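Local coordinates for uncharacterized protein (Xanthomonas axonopodis pv. citri, PDB 3OV5) that serves as the VirB7 component of a type IV secretion system at the bacterial outer membrane and carries an N0 domain found in outer membrane transport proteins, at residues T14-T17 and M18-W22; L30-L34 and P35-T39; I47-S51 and V52-A56; T57-S60 and A61-A65. All coordinates share one frame; numbering follows the deposited sequence. Where two conformers were deposited one is given.

Contact 1: residues T14-T17 and M18-W22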
loop_
_atom_site.group_PDB
_atom_site.type_symbol
_atom_site.label_atom_id
_atom_site.label_comp_id
_atom_site.label_asym_id
_atom_site.label_seq_id
_atom_site.Cartn_x
_atom_site.Cartn_y
_atom_site.Cartn_z
ATOM N N THR A 14 -2.512 -1.557 10.088
ATOM C CA THR A 14 -3.315 -0.684 9.273
ATOM C C THR A 14 -2.674 -0.462 7.929
ATOM O O THR A 14 -1.471 -0.729 7.730
ATOM C CB THR A 14 -3.541 0.702 9.932
ATOM O OG1 THR A 14 -2.335 1.476 9.827
ATOM C CG2 THR A 14 -3.955 0.602 11.403
ATOM N N LEU A 15 -3.459 0.083 7.010
ATOM C CA LEU A 15 -3.001 0.407 5.675
ATOM C C LEU A 15 -1.806 1.377 5.730
ATOM O O LEU A 15 -0.760 1.127 5.109
ATOM C CB LEU A 15 -4.158 1.020 4.883
ATOM C CG LEU A 15 -3.839 1.496 3.481
ATOM C CD1 LEU A 15 -3.319 0.382 2.586
ATOM C CD2 LEU A 15 -5.091 2.151 2.874
ATOM N N LYS A 16 -1.971 2.501 6.426
ATOM C CA LYS A 16 -0.920 3.501 6.467
ATOM C C LYS A 16 0.333 2.937 7.137
ATOM O O LYS A 16 1.434 3.226 6.680
ATOM C CB LYS A 16 -1.407 4.762 7.188
ATOM C CG LYS A 16 -0.402 5.916 7.105
ATOM C CD LYS A 16 -0.931 7.174 7.794
ATOM C CE LYS A 16 -1.112 6.984 9.266
ATOM N NZ LYS A 16 -1.554 8.247 9.946
ATOM N N THR A 17 0.162 2.226 8.248
ATOM C CA THR A 17 1.347 1.763 8.972
ATOM C C THR A 17 2.075 0.653 8.212
ATOM O O THR A 17 3.319 0.593 8.249
ATOM C CB THR A 17 1.018 1.410 10.417
ATOM O OG1 THR A 17 0.068 0.382 10.499
ATOM C CG2 THR A 17 0.580 2.662 11.206
ATOM N N MET A 18 1.341 -0.229 7.526
ATOM C CA MET A 18 1.997 -1.201 6.672
ATOM C C MET A 18 2.800 -0.483 5.604
ATOM O O MET A 18 3.964 -0.820 5.324
ATOM C CB MET A 18 0.990 -2.150 6.028
ATOM C CG MET A 18 1.678 -3.243 5.211
ATOM S SD MET A 18 0.533 -4.373 4.427
ATOM C CE MET A 18 -0.159 -3.276 3.161
ATOM N N LEU A 19 2.179 0.501 4.960
ATOM C CA LEU A 19 2.870 1.232 3.902
ATOM C C LEU A 19 4.058 2.040 4.440
ATOM O O LEU A 19 5.031 2.223 3.731
ATOM C CB LEU A 19 1.882 2.105 3.144
ATOM C CG LEU A 19 0.978 1.312 2.201
ATOM C CD1 LEU A 19 -0.116 2.221 1.669
ATOM C CD2 LEU A 19 1.787 0.716 1.069
ATOM N N GLU A 20 3.980 2.565 5.665
ATOM C CA GLU A 20 5.135 3.224 6.249
ATOM C C GLU A 20 6.316 2.238 6.292
ATOM O O GLU A 20 7.456 2.612 6.000
ATOM C CB GLU A 20 4.834 3.720 7.670
ATOM C CG GLU A 20 3.971 4.936 7.706
ATOM C CD GLU A 20 3.471 5.275 9.096
ATOM O OE1 GLU A 20 2.785 6.329 9.201
ATOM O OE2 GLU A 20 3.726 4.534 10.064
ATOM N N ARG A 21 6.026 0.979 6.661
ATOM C CA ARG A 21 7.076 -0.033 6.693
ATOM C C ARG A 21 7.568 -0.350 5.285
ATOM O O ARG A 21 8.797 -0.411 5.052
ATOM C CB ARG A 21 6.624 -1.271 7.459
ATOM C CG ARG A 21 7.740 -2.289 7.575
ATOM C CD ARG A 21 7.341 -3.526 8.409
ATOM N NE ARG A 21 6.230 -4.232 7.779
ATOM C CZ ARG A 21 6.355 -4.979 6.686
ATOM N NH1 ARG A 21 7.543 -5.282 6.181
ATOM N NH2 ARG A 21 5.265 -5.452 6.095
ATOM N N TRP A 22 6.653 -0.605 4.333
ATOM C CA TRP A 22 7.117 -0.872 2.968
ATOM C C TRP A 22 7.996 0.268 2.460
ATOM O O TRP A 22 8.998 0.050 1.791
ATOM C CB TRP A 22 5.945 -1.041 2.015
ATOM C CG TRP A 22 5.134 -2.303 2.201
ATOM C CD1 TRP A 22 5.212 -3.245 3.210
ATOM C CD2 TRP A 22 4.088 -2.748 1.321
ATOM N NE1 TRP A 22 4.274 -4.248 3.000
ATOM C CE2 TRP A 22 3.572 -3.963 1.850
ATOM C CE3 TRP A 22 3.554 -2.240 0.130
ATOM C CZ2 TRP A 22 2.547 -4.668 1.214
ATOM C CZ3 TRP A 22 2.535 -2.944 -0.493
ATOM C CH2 TRP A 22 2.040 -4.128 0.056
#

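Contact 2: residues L30-L34 and P35-T39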
loop_
_atom_site.group_PDB
_atom_site.type_symbol
_atom_site.label_atom_id
_atom_site.label_comp_id
_atom_site.label_asym_id
_atom_site.label_seq_id
_atom_site.Cartn_x
_atom_site.Cartn_y
_atom_site.Cartn_z
ATOM N N LEU A 30 6.281 7.867 1.817
ATOM C CA LEU A 30 4.854 7.576 1.746
ATOM C C LEU A 30 4.085 8.893 1.714
ATOM O O LEU A 30 4.246 9.723 2.619
ATOM C CB LEU A 30 4.397 6.765 2.961
ATOM C CG LEU A 30 2.887 6.551 3.078
ATOM C CD1 LEU A 30 2.340 5.763 1.909
ATOM C CD2 LEU A 30 2.553 5.838 4.388
ATOM N N SER A 31 3.229 9.067 0.704
ATOM C CA SER A 31 2.267 10.163 0.668
ATOM C C SER A 31 0.888 9.564 0.837
ATOM O O SER A 31 0.354 8.927 -0.070
ATOM C CB SER A 31 2.369 10.910 -0.650
ATOM O OG SER A 31 3.634 11.543 -0.734
ATOM N N TYR A 32 0.355 9.711 2.044
ATOM C CA TYR A 32 -0.919 9.127 2.401
ATOM C C TYR A 32 -1.984 10.215 2.333
ATOM O O TYR A 32 -2.141 11.012 3.245
ATOM C CB TYR A 32 -0.843 8.482 3.794
ATOM C CG TYR A 32 -2.071 7.673 4.111
ATOM C CD1 TYR A 32 -2.191 6.352 3.657
ATOM C CD2 TYR A 32 -3.130 8.221 4.815
ATOM C CE1 TYR A 32 -3.356 5.603 3.886
ATOM C CE2 TYR A 32 -4.294 7.479 5.067
ATOM C CZ TYR A 32 -4.407 6.179 4.581
ATOM O OH TYR A 32 -5.538 5.439 4.770
ATOM N N ASN A 33 -2.695 10.275 1.207
ATOM C CA ASN A 33 -3.570 11.402 0.894
ATOM C C ASN A 33 -5.054 11.080 1.096
ATOM O O ASN A 33 -5.909 11.472 0.288
ATOM C CB ASN A 33 -3.304 11.877 -0.537
ATOM C CG ASN A 33 -1.942 12.476 -0.744
ATOM O OD1 ASN A 33 -1.112 12.532 0.157
ATOM N ND2 ASN A 33 -1.710 12.934 -1.966
ATOM N N LEU A 34 -5.352 10.383 2.187
ATOM C CA LEU A 34 -6.711 10.078 2.603
ATOM C C LEU A 34 -6.964 10.670 3.970
ATOM O O LEU A 34 -6.031 10.846 4.768
ATOM C CB LEU A 34 -6.943 8.574 2.654
ATOM C CG LEU A 34 -6.680 7.800 1.350
ATOM C CD1 LEU A 34 -6.861 6.315 1.595
ATOM C CD2 LEU A 34 -7.633 8.258 0.245
ATOM N N PRO A 35 -8.243 10.946 4.305
ATOM C CA PRO A 35 -8.512 11.607 5.584
ATOM C C PRO A 35 -8.335 10.703 6.796
ATOM O O PRO A 35 -8.109 11.204 7.905
ATOM C CB PRO A 35 -9.977 12.010 5.473
ATOM C CG PRO A 35 -10.543 11.086 4.434
ATOM C CD PRO A 35 -9.449 10.863 3.465
ATOM N N SER A 36 -8.460 9.387 6.602
ATOM C CA SER A 36 -8.377 8.400 7.681
ATOM C C SER A 36 -7.473 7.269 7.260
ATOM O O SER A 36 -7.419 6.928 6.072
ATOM C CB SER A 36 -9.767 7.824 7.960
ATOM O OG SER A 36 -9.793 6.965 9.072
ATOM N N ASP A 37 -6.859 6.634 8.243
ATOM C CA ASP A 37 -6.262 5.324 8.057
ATOM C C ASP A 37 -7.407 4.292 8.041
ATOM O O ASP A 37 -8.557 4.588 8.385
ATOM C CB ASP A 37 -5.254 5.101 9.196
ATOM C CG ASP A 37 -4.244 4.011 8.929
ATOM O OD1 ASP A 37 -3.378 3.843 9.839
ATOM O OD2 ASP A 37 -4.281 3.349 7.867
ATOM N N TYR A 38 -7.055 3.081 7.642
ATOM C CA TYR A 38 -7.987 1.950 7.561
ATOM C C TYR A 38 -7.298 0.725 8.068
ATOM O O TYR A 38 -6.093 0.522 7.848
ATOM C CB TYR A 38 -8.413 1.669 6.104
ATOM C CG TYR A 38 -9.285 2.753 5.594
ATOM C CD1 TYR A 38 -10.608 2.880 6.062
ATOM C CD2 TYR A 38 -8.816 3.696 4.702
ATOM C CE1 TYR A 38 -11.408 3.902 5.678
ATOM C CE2 TYR A 38 -9.658 4.719 4.284
ATOM C CZ TYR A 38 -10.935 4.812 4.788
ATOM O OH TYR A 38 -11.767 5.808 4.396
ATOM N N THR A 39 -8.045 -0.155 8.719
ATOM C CA THR A 39 -7.486 -1.431 9.080
ATOM C C THR A 39 -7.138 -2.203 7.806
ATOM O O THR A 39 -7.710 -1.988 6.738
ATOM C CB THR A 39 -8.410 -2.204 9.993
ATOM O OG1 THR A 39 -7.622 -3.174 10.684
ATOM C CG2 THR A 39 -9.453 -2.899 9.243
#

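Contact 3: residues I47-S51 and V52-A56. With IPA (isopropyl alcohol), chain B.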
loop_
_atom_site.group_PDB
_atom_site.type_symbol
_atom_site.label_atom_id
_atom_site.label_comp_id
_atom_site.label_asym_id
_atom_site.label_seq_id
_atom_site.Cartn_x
_atom_site.Cartn_y
_atom_site.Cartn_z
ATOM N N ILE A 47 -1.037 -10.842 -0.383
ATOM C CA ILE A 47 0.083 -10.183 -1.040
ATOM C C ILE A 47 1.397 -10.730 -0.513
ATOM O O ILE A 47 1.648 -10.722 0.701
ATOM C CB ILE A 47 0.022 -8.677 -0.808
ATOM C CG1 ILE A 47 -1.318 -8.126 -1.328
ATOM C CG2 ILE A 47 1.229 -8.001 -1.459
ATOM C CD1 ILE A 47 -1.518 -6.630 -1.027
ATOM N N SER A 48 2.241 -11.193 -1.417
ATOM C CA SER A 48 3.576 -11.634 -1.046
ATOM C C SER A 48 4.402 -11.655 -2.305
ATOM O O SER A 48 4.344 -12.615 -3.074
ATOM C CB SER A 48 3.532 -13.038 -0.431
ATOM O OG SER A 48 4.845 -13.530 -0.212
ATOM N N THR A 49 5.160 -10.592 -2.536
ATOM C CA THR A 49 5.886 -10.452 -3.790
ATOM C C THR A 49 7.121 -9.613 -3.609
ATOM O O THR A 49 7.139 -8.672 -2.812
ATOM C CB THR A 49 4.976 -9.852 -4.894
ATOM O OG1 THR A 49 5.755 -9.559 -6.058
ATOM C CG2 THR A 49 4.329 -8.574 -4.420
ATOM N N THR A 50 8.171 -9.933 -4.367
ATOM C CA THR A 50 9.372 -9.122 -4.378
ATOM C C THR A 50 9.194 -7.816 -5.167
ATOM O O THR A 50 10.061 -6.944 -5.096
ATOM C CB THR A 50 10.579 -9.883 -4.973
ATOM O OG1 THR A 50 10.259 -10.242 -6.320
ATOM C CG2 THR A 50 10.932 -11.112 -4.137
ATOM N N SER A 51 8.107 -7.701 -5.943
ATOM C CA SER A 51 7.884 -6.549 -6.817
ATOM C C SER A 51 7.068 -5.485 -6.119
ATOM O O SER A 51 5.904 -5.727 -5.793
ATOM C CB SER A 51 7.139 -7.026 -8.055
ATOM O OG SER A 51 6.641 -5.921 -8.798
ATOM N N VAL A 52 7.659 -4.317 -5.908
ATOM C CA VAL A 52 6.883 -3.234 -5.311
ATOM C C VAL A 52 5.731 -2.818 -6.208
ATOM O O VAL A 52 4.651 -2.452 -5.724
ATOM C CB VAL A 52 7.777 -2.045 -4.886
ATOM C CG1 VAL A 52 8.343 -1.255 -6.087
ATOM C CG2 VAL A 52 7.035 -1.159 -3.909
ATOM N N GLN A 53 5.927 -2.860 -7.532
ATOM C CA GLN A 53 4.830 -2.530 -8.446
ATOM C C GLN A 53 3.681 -3.510 -8.253
ATOM O O GLN A 53 2.504 -3.101 -8.164
ATOM C CB GLN A 53 5.316 -2.574 -9.891
ATOM C CG GLN A 53 4.249 -2.414 -10.943
ATOM C CD GLN A 53 3.553 -1.079 -10.926
ATOM O OE1 GLN A 53 4.007 -0.099 -10.313
ATOM N NE2 GLN A 53 2.403 -1.015 -11.650
ATOM N N GLN A 54 3.969 -4.811 -8.216
ATOM C CA GLN A 54 2.912 -5.794 -8.038
ATOM C C GLN A 54 2.230 -5.584 -6.690
ATOM O O GLN A 54 1.002 -5.646 -6.596
ATOM C CB GLN A 54 3.458 -7.210 -8.174
ATOM C CG GLN A 54 2.344 -8.248 -8.083
ATOM C CD GLN A 54 2.861 -9.655 -8.228
ATOM O OE1 GLN A 54 3.698 -9.927 -9.104
ATOM N NE2 GLN A 54 2.400 -10.569 -7.361
ATOM N N ALA A 55 3.015 -5.375 -5.625
ATOM C CA ALA A 55 2.456 -5.260 -4.284
ATOM C C ALA A 55 1.561 -4.051 -4.173
ATOM O O ALA A 55 0.454 -4.112 -3.640
ATOM C CB ALA A 55 3.569 -5.202 -3.241
ATOM N N ALA A 56 2.052 -2.894 -4.645
ATOM C CA ALA A 56 1.272 -1.670 -4.575
ATOM C C ALA A 56 -0.022 -1.824 -5.363
ATOM O O ALA A 56 -1.088 -1.352 -4.947
ATOM C CB ALA A 56 2.077 -0.502 -5.121
HETATM C C1 IPA B . 12.128 -12.258 -7.224
HETATM C C2 IPA B . 11.429 -13.594 -7.369
HETATM C C3 IPA B . 11.997 -14.633 -6.419
HETATM O O2 IPA B . 10.034 -13.471 -7.172
HETATM O O HOH W 1 1.706 -11.088 -4.161
HETATM O O HOH W 2 6.045 -11.025 -8.318
HETATM O O HOH W 3 10.422 -4.044 -6.738
#

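Contact 4: residues T57-S60 and A61-A65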
loop_
_atom_site.group_PDB
_atom_site.type_symbol
_atom_site.label_atom_id
_atom_site.label_comp_id
_atom_site.label_asym_id
_atom_site.label_seq_id
_atom_site.Cartn_x
_atom_site.Cartn_y
_atom_site.Cartn_z
ATOM N N THR A 57 0.063 -2.468 -6.521
ATOM C CA THR A 57 -1.086 -2.655 -7.420
ATOM C C THR A 57 -2.112 -3.624 -6.812
ATOM O O THR A 57 -3.327 -3.376 -6.844
ATOM C CB THR A 57 -0.580 -3.090 -8.795
ATOM O OG1 THR A 57 0.290 -2.045 -9.278
ATOM C CG2 THR A 57 -1.688 -3.295 -9.788
ATOM N N GLU A 58 -1.640 -4.723 -6.219
ATOM C CA GLU A 58 -2.550 -5.622 -5.506
ATOM C C GLU A 58 -3.258 -4.869 -4.392
ATOM O O GLU A 58 -4.470 -5.016 -4.188
ATOM C CB GLU A 58 -1.810 -6.815 -4.919
ATOM C CG GLU A 58 -1.290 -7.812 -5.935
ATOM C CD GLU A 58 -0.748 -9.064 -5.261
ATOM O OE1 GLU A 58 -1.545 -9.722 -4.566
ATOM O OE2 GLU A 58 0.449 -9.388 -5.440
ATOM N N LEU A 59 -2.492 -4.092 -3.640
ATOM C CA LEU A 59 -3.063 -3.335 -2.529
ATOM C C LEU A 59 -4.086 -2.320 -3.017
ATOM O O LEU A 59 -5.155 -2.127 -2.408
ATOM C CB LEU A 59 -1.954 -2.688 -1.737
ATOM C CG LEU A 59 -2.353 -2.061 -0.405
ATOM C CD1 LEU A 59 -2.933 -3.099 0.542
ATOM C CD2 LEU A 59 -1.143 -1.376 0.211
ATOM N N SER A 60 -3.743 -1.652 -4.120
ATOM C CA SER A 60 -4.670 -0.740 -4.761
ATOM C C SER A 60 -6.007 -1.423 -5.060
ATOM O O SER A 60 -7.073 -0.877 -4.771
ATOM C CB SER A 60 -4.027 -0.220 -6.042
ATOM O OG SER A 60 -4.772 0.872 -6.539
ATOM N N ALA A 61 -5.960 -2.616 -5.641
ATOM C CA ALA A 61 -7.176 -3.328 -5.987
ATOM C C ALA A 61 -7.995 -3.656 -4.734
ATOM O O ALA A 61 -9.232 -3.622 -4.768
ATOM C CB ALA A 61 -6.860 -4.578 -6.757
ATOM N N VAL A 62 -7.308 -3.976 -3.623
ATOM C CA VAL A 62 -8.011 -4.307 -2.390
ATOM C C VAL A 62 -8.831 -3.131 -1.883
ATOM O O VAL A 62 -9.925 -3.329 -1.347
ATOM C CB VAL A 62 -7.010 -4.804 -1.329
ATOM C CG1 VAL A 62 -7.666 -4.929 0.015
ATOM C CG2 VAL A 62 -6.382 -6.138 -1.753
ATOM N N TYR A 63 -8.282 -1.904 -2.027
ATOM C CA TYR A 63 -8.935 -0.703 -1.517
ATOM C C TYR A 63 -9.676 0.089 -2.600
ATOM O O TYR A 63 -10.236 1.147 -2.319
ATOM C CB TYR A 63 -7.930 0.169 -0.716
ATOM C CG TYR A 63 -7.588 -0.467 0.608
ATOM C CD1 TYR A 63 -6.578 -1.420 0.703
ATOM C CD2 TYR A 63 -8.329 -0.154 1.754
ATOM C CE1 TYR A 63 -6.324 -2.066 1.923
ATOM C CE2 TYR A 63 -8.073 -0.796 2.988
ATOM C CZ TYR A 63 -7.068 -1.752 3.042
ATOM O OH TYR A 63 -6.788 -2.451 4.209
ATOM N N ALA A 64 -9.754 -0.435 -3.822
ATOM C CA ALA A 64 -10.404 0.281 -4.927
ATOM C C ALA A 64 -11.866 0.549 -4.650
ATOM O O ALA A 64 -12.374 1.608 -5.037
ATOM C CB ALA A 64 -10.260 -0.490 -6.228
ATOM N N ALA A 65 -12.573 -0.417 -4.046
ATOM C CA ALA A 65 -14.021 -0.229 -3.832
ATOM C C ALA A 65 -14.301 0.823 -2.775
ATOM O O ALA A 65 -15.434 1.328 -2.714
ATOM C CB ALA A 65 -14.684 -1.552 -3.460
#

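Contact 1: residues T14-T17 and M18-W22
The N-cap and opening turns of helix 15-24 bring Thr14 under Met18, Leu15 under Leu19, and Lys16 and Thr17 under Glu20. Thr14 holds the N-cap position: its OG1 accepts the N-H of Thr17 at 3.0 Å, a nearly straight bond with an angle of 162° at the hydrogen, while its carbonyl O starts the helical series by accepting from Met18 N at 2.9 Å. The same Thr14 OG1 is also hydrogen-bonded to Asp37 OD1, which ties the cap to the loop after strand 29-32. On the inner side, Leu15 and Leu19 run side by side, with Leu15 CD1 3.8 Å from Leu19 CD1. This is the face that the first helix of the N0 domain turns to its partner, helix 52-63, where Leu59 meets Leu15, Met18 and Leu19 together. Met18 reaches along the helix; a bend at its last torsion (chi3 71°) lays CE over one face of the Trp22 indole, 3.6 Å above the plane and displaced toward the rim. The outer side is polar. Glu20 CG lies beside its own backbone N (chi1 -75°) and passes 3.2 Å from Lys16 O, and the extended remainder carries the carboxylate back over the preceding turn. There OE1 of Glu20 sits 3.8 Å from CG of Lys16, and OE2 of Glu20 rests 3.8 Å from CG2 of Thr17. Lys16 NZ stays 4.8 Å from Glu20 OE1, so opposite charges are near each other without forming a salt bridge; Arg21, in contrast, is paired with Asp12 and Asp25.

Contact 2: residues L30-L34 and P35-T39
This is a surface turn in which Tyr32, the last residue of strand 29-32, an outer strand of the three-stranded sheet, braces the loop that follows it, reaching across to the backbone of Ser36 and Asp37 with its hydroxyl end. The Tyr32 hydroxyl OH donates to Ser36 O at 2.7 Å; it approaches in the carbonyl plane on a lone pair, with a C=O...O angle of 130°, and the carbonyl oxygen lies at the edge of the phenol ring. Because Tyr32 CG is anti to the backbone N (chi1 -171°), the ring spans the turn, and its OH also comes within 3.4 Å of Asp37 CA and 3.7 Å of Tyr38 CD2. Leu34 adds an apolar touch: its CD1 stands 4.2 Å from CE2 of Tyr38, at the ring edge, and the two side chains cross at about a right angle. Within the loop, Ser36 OG donates to Asp37 O at 2.8 Å. Asp37 OD2 takes the N-H of Tyr38 from above the carboxylate plane and has a second partner in Lys16 N, beside the capping Thr14. These donors next to a helix N-terminus would probably keep Asp37 ionised, while the tyrosine donates its proton to a main-chain carbonyl, which ties the loop to the end of the strand.

Contact 3: residues I47-S51 and V52-A56
Ser51 and Thr49 meet Gln54 and Ala55 where the chain turns into helix 52-63, starting with direct hydrogen bonds. Ser51 is the N-cap: a chi1 of 167° turns OG away from the Ser51 N and toward the first turn of the helix, where it accepts from Gln54 N at 3.0 Å, with an N-H...O angle of 168°. Its carbonyl O receives Ala55 N at 2.9 Å. The cap residue is itself held, since Ser51 N donates to Thr49 OG1 at 3.0 Å, an ST turn that bends the chain just ahead of the helix.

Within the N0 domain this bend joins the short, weakly bonded strand at about 48-49, antiparallel to strand 6-7, to the second helix. Three waters add bridges. One stands 2.7 Å from Thr49 OG1 and donates to Gln54 OE1 at 2.7 Å, linking two side chains that also cross obliquely in contact. A second accepts from Ser48 N and, weakly, from Gln54 NE2, whose stronger partner is Glu58 OE2. A third takes the N-H of Val52 at 2.9 Å and makes a weak bond to Thr50 O.

Apolar contact comes from the inner side of the turn. Thr49 sets its methyl between backbone N and carbonyl carbon, which directs CG2 to within 3.7 Å of Ala55 CB. Ile47 CG2 closes on the same methyl, Ala55 CB, at 4.1 Å. Around this alanine, Tyr6 and Trp22 also pack, from strand 6-7 and helix 15-24. An isopropanol, probably from the crystallisation liquor, lies beside Thr50, but too close in the model for the contact to be relied on.

Contact 4: residues T57-S60 and A61-A65
Ala61, Val62 and Tyr63 follow one turn after Thr57, Glu58 and Leu59 along the later half of helix 52-63. Ala61 continues the helical pattern by donating from its N to Thr57 O at 3.0 Å, and its methyl rests against the next carbonyl, with Ala61 CB 3.5 Å from Glu58 O. Val62 N then donates to that same Glu58 O at 3.1 Å. The CG2 branch of Val62, placed beside the backbone N and anti to the carbonyl carbon, comes within 3.3 Å of the oxygen too, so Glu58 O is covered by amide and methyl alike.

At Tyr63 the bonding divides: its N donates to Leu59 O at 3.2 Å and, only weakly, to Ser60 O at a bent N-H...O angle of 125°. The phenol ring is directed back alongside Leu59 because CG lies beside the backbone N (chi1 -72°). Leu59 O sits at the ring edge, near its plane, and CE1 of Tyr63 is 3.8 Å from CD1 of Leu59, the two side chains meeting at a slant. Ala64 lays its CB 3.5 Å from Ser60 O.

The side chains tie this part of the helix to three neighbouring elements. Ser60 OG is bonded to Val70 N of strand 68-73, Tyr63 OH reaches Thr39 O and Ile41 N in the long loop, and Leu59 faces helix 15-24 while also touching Val44 and Ile47.

Overall arrangement
Contacts 3 and 4 follow each other along helix 52-63, their centres 12 Å apart, and Ile47 of contact 3 reaches Glu58 and Leu59 of contact 4. Contact 1 packs on both: Met18 CE lies 3.6 Å from Leu59 CD2, and Trp22 CZ3 is 3.7 Å from Ala55 CB. The loop of contact 2 bridges the two helices at the other end. Leu15 N to Tyr38 O (2.8 Å) joins it to contact 1, and Thr39 O to Tyr63 OH (2.7 Å) joins it to contact 4. Contacts 2 and 3 lie on opposite sides of the chain's centre and do not touch; their nearest atoms are about 9 Å apart.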